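Local coordinates for packaging enzyme P4 (Pseudomonas phage phi13, PDB 4BLP), which is a hexameric RecA-like NTPase of the viral helicase type that powers packaging of the phage genome, most likely by moving single-stranded RNA into the empty capsid, at the interface of chains A and B. Residues are numbered along the deposited sequence; one frame, centred on the assembly and turned at random. Chains: chain A/B, Packaging enzyme P4.

Contact 1: the interface of chains A and B. Residues chain A 173-174, 189-191; chain B 127-129.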
# COMPACT_ATOMS: atom_id res chain seq x y z
N ARG A 173 -13.90 -27.53 14.63
CA ARG A 173 -13.61 -27.53 13.20
C ARG A 173 -13.77 -26.11 12.67
O ARG A 173 -14.85 -25.51 12.78
CB ARG A 173 -14.52 -28.56 12.50
CG ARG A 173 -14.07 -30.01 12.86
CD ARG A 173 -13.00 -30.51 11.88
NE ARG A 173 -13.61 -30.64 10.55
CZ ARG A 173 -12.97 -30.64 9.38
NH1 ARG A 173 -11.65 -30.61 9.33
NH2 ARG A 173 -13.65 -30.74 8.25
N TRP A 174 -12.66 -25.54 12.14
CA TRP A 174 -12.65 -24.15 11.71
C TRP A 174 -11.83 -23.99 10.44
O TRP A 174 -10.68 -24.43 10.42
CB TRP A 174 -12.03 -23.28 12.85
CG TRP A 174 -12.01 -21.79 12.56
CD1 TRP A 174 -12.98 -21.06 11.95
CD2 TRP A 174 -10.96 -20.86 12.87
NE1 TRP A 174 -12.59 -19.74 11.83
CE2 TRP A 174 -11.35 -19.59 12.37
CE3 TRP A 174 -9.69 -20.99 13.45
CZ2 TRP A 174 -10.56 -18.44 12.50
CZ3 TRP A 174 -8.88 -19.84 13.55
CH2 TRP A 174 -9.33 -18.58 13.10
N ALA A 189 -18.53 -27.37 14.87
CA ALA A 189 -18.11 -26.44 13.79
C ALA A 189 -18.25 -25.01 14.23
O ALA A 189 -19.23 -24.66 14.91
CB ALA A 189 -18.99 -26.69 12.56
N VAL A 190 -17.28 -24.17 13.85
CA VAL A 190 -17.30 -22.73 14.19
C VAL A 190 -16.98 -21.93 12.93
O VAL A 190 -16.39 -22.46 11.99
CB VAL A 190 -16.37 -22.36 15.37
CG1 VAL A 190 -16.81 -23.11 16.67
CG2 VAL A 190 -14.91 -22.65 15.01
N ALA A 191 -17.35 -20.64 12.93
CA ALA A 191 -17.15 -19.83 11.74
C ALA A 191 -16.00 -18.82 11.85
O ALA A 191 -15.17 -18.77 10.95
CB ALA A 191 -18.44 -19.08 11.41
N VAL B 127 -16.60 -20.46 7.07
CA VAL B 127 -17.95 -21.02 7.08
C VAL B 127 -17.87 -22.34 7.81
O VAL B 127 -16.94 -23.09 7.57
CB VAL B 127 -18.55 -21.19 5.66
CG1 VAL B 127 -19.92 -21.89 5.70
CG2 VAL B 127 -18.64 -19.83 4.95
N ARG B 128 -18.82 -22.59 8.73
CA ARG B 128 -18.83 -23.81 9.54
C ARG B 128 -18.66 -25.07 8.68
O ARG B 128 -19.45 -25.26 7.76
CB ARG B 128 -20.15 -23.94 10.32
CG ARG B 128 -20.28 -22.89 11.41
CD ARG B 128 -21.56 -23.15 12.20
NE ARG B 128 -21.62 -22.25 13.35
CZ ARG B 128 -22.71 -22.03 14.07
NH1 ARG B 128 -23.85 -22.64 13.77
NH2 ARG B 128 -22.68 -21.17 15.08
N PRO B 129 -17.65 -25.93 8.93
CA PRO B 129 -17.52 -27.17 8.13
C PRO B 129 -18.62 -28.16 8.50
O PRO B 129 -18.90 -28.42 9.70
CB PRO B 129 -16.13 -27.71 8.51
CG PRO B 129 -15.44 -26.58 9.24
CD PRO B 129 -16.54 -25.80 9.90
O HOH W 1 -14.98 -22.54 9.57

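Contact 2: the interface of chains A and B. Residues chain A 175-177, 216; chain B 236, 240, 275-276.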
# COMPACT_ATOMS: atom_id res chain seq x y z
N GLY A 175 -12.39 -23.34 9.43
CA GLY A 175 -11.63 -22.96 8.24
C GLY A 175 -11.16 -24.10 7.35
O GLY A 175 -10.28 -23.90 6.50
N GLU A 176 -11.75 -25.27 7.51
CA GLU A 176 -11.43 -26.49 6.74
C GLU A 176 -12.63 -26.94 5.91
O GLU A 176 -13.77 -26.70 6.31
CB GLU A 176 -11.08 -27.60 7.73
CG GLU A 176 -9.78 -27.32 8.47
CD GLU A 176 -8.52 -27.53 7.66
OE1 GLU A 176 -8.59 -28.06 6.53
OE2 GLU A 176 -7.45 -27.09 8.12
N PRO A 177 -12.42 -27.62 4.77
CA PRO A 177 -13.59 -28.10 4.00
C PRO A 177 -14.32 -29.24 4.74
O PRO A 177 -13.67 -30.08 5.37
CB PRO A 177 -12.99 -28.60 2.68
CG PRO A 177 -11.56 -28.96 3.04
CD PRO A 177 -11.16 -27.97 4.10
N ARG A 216 -5.76 -22.71 10.04
CA ARG A 216 -5.58 -22.29 8.64
C ARG A 216 -5.97 -20.82 8.42
O ARG A 216 -5.22 -20.07 7.79
CB ARG A 216 -6.52 -23.16 7.82
CG ARG A 216 -6.06 -23.37 6.46
CD ARG A 216 -6.84 -24.54 5.93
NE ARG A 216 -6.61 -24.55 4.50
CZ ARG A 216 -7.56 -24.39 3.60
NH1 ARG A 216 -8.83 -24.29 3.98
NH2 ARG A 216 -7.26 -24.38 2.32
N TYR B 236 -7.46 -19.54 -1.36
CA TYR B 236 -7.75 -20.84 -0.71
C TYR B 236 -8.86 -20.68 0.32
O TYR B 236 -9.78 -21.51 0.37
CB TYR B 236 -6.50 -21.40 -0.05
CG TYR B 236 -5.29 -21.51 -0.96
CD1 TYR B 236 -5.39 -22.11 -2.22
CD2 TYR B 236 -4.04 -21.06 -0.54
CE1 TYR B 236 -4.28 -22.21 -3.06
CE2 TYR B 236 -2.92 -21.19 -1.36
CZ TYR B 236 -3.05 -21.75 -2.63
OH TYR B 236 -1.94 -21.89 -3.44
N THR B 240 -12.62 -22.47 0.36
CA THR B 240 -13.18 -23.22 1.50
C THR B 240 -14.51 -22.61 1.90
O THR B 240 -15.43 -23.34 2.22
CB THR B 240 -12.18 -23.27 2.66
OG1 THR B 240 -11.01 -24.01 2.20
CG2 THR B 240 -12.78 -23.97 3.90
N ALA B 275 -6.71 -29.19 -0.73
CA ALA B 275 -6.87 -29.11 0.73
C ALA B 275 -7.97 -28.14 1.11
O ALA B 275 -8.37 -28.10 2.28
CB ALA B 275 -5.56 -28.67 1.36
N SER B 276 -8.51 -27.40 0.12
CA SER B 276 -9.52 -26.37 0.41
C SER B 276 -10.95 -26.77 0.07
O SER B 276 -11.88 -26.06 0.48
CB SER B 276 -9.20 -25.11 -0.40
OG SER B 276 -7.87 -24.69 -0.15
O HOH W 2 -6.80 -28.28 4.54

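Contact 1: the interface of chains A and B
B:Arg128 and B:Pro129 pack against A:Arg173 and A:Ala189 in a small patch between neighbouring subunits of the P4 hexamer, held mainly by van der Waals contact among the residues here. Two of the six copies in the assembly meet through different surfaces, without an exact two-fold, as expected for neighbours in a closed ring; the patch adds packing to the joint, with 168 Å² of protein surface hidden. Chain A offers the ends of strands 170-173 and 187-189 with the loop residues after them, and chain B a loop.

The ring of B:Pro129 meets both the carbonyl of A:Arg173 and the methyl of A:Ala189. Its CD lies 3.4 Å from O of A:Arg173, and CB of A:Ala189 comes within 3.3 Å of O of B:Pro129. The side chain of A:Arg173 crosses the proline obliquely and touches it at two points: CB meets CG of B:Pro129 at 3.9 Å, while the guanidinium NH2 returns to CB of the same ring. Bends at chi2 (-89°) and chi3 (-66°) fold the chain back far enough for this second touch.

B:Arg128 is poorly ordered, and its side-chain contacts are tentative. As modelled, its CB stands 3.7 Å from CB of A:Ala189, and its CG lies beside C of A:Val190 (3.8 Å). A water adds a polar link, 2.8 Å from O of A:Val190 and 2.9 Å from O of B:Val127.

Within chain A, the indole of A:Trp174 ties the two loops together: NE1 donates to O of A:Ala191 at 2.9 Å, the acceptor near the ring plane but the donor 60° out of the carbonyl plane.

Contact 2: the interface of chains A and B
A:Arg216 opens helix 216-221, just after strand 210-213, by sequence the Walker B strand of the RecA-like fold, and reaches into chain B between helix 233-248 and the loop residues B:Ala275 and B:Ser276. The chain is extended from CG to NE, with CG anti to the backbone N (chi1 -152°), and this carries the guanidinium across the boundary edge-first.

NH1 donates twice. One bond, 2.8 Å to the hydroxyl OG1 of B:Thr240, is almost straight at 173° and lies in the guanidinium plane. The other, 2.9 Å to the carbonyl O of A:Gly175, lies in the carbonyl plane and pins the group to its own subunit. NH2 donates to OG of B:Ser276 at 2.6 Å, a short but clearly bent bond (126° at H). Bonds at both terminal nitrogens should restrict rotation.

OG1 of B:Thr240 is itself oriented, donating to a lone pair of O of B:Ser276 at 2.8 Å. Its methyl CG2 turns to the backbone of A:Gly175 and A:Glu176. Over one guanidinium face, offset toward the rim, sit O of B:Ala275 and a water that also binds the carboxylate of A:Glu176, possibly the catalytic glutamate. A:Pro177 lies against the backbone of B:Ala275 and B:Ser276, with CD 3.3 Å from O of B:Ala275.

The site thus provides a directional polar connection between adjacent subunits, probably beside the nucleotide-binding machinery, which could also transmit movements around the ring.

The C-alpha centres of contact 1 and contact 2 lie about 10 Å apart, and although they share no residue they are continuous along chain A: A:Arg173 and A:Trp174 belong to contact 1, and A:Gly175 to A:Pro177, next in sequence, to contact 2. Chain A adds 189-191 to contact 1 and the start of helix 216-221 to contact 2; chain B supplies the loop at 127-129, helix 233-248 and the residues after helix 266-274. Packing and directed bonding thus lie side by side, which may help set how the subunits fit. Repeated between successive subunits, the pair would contribute to closing the six-membered ring.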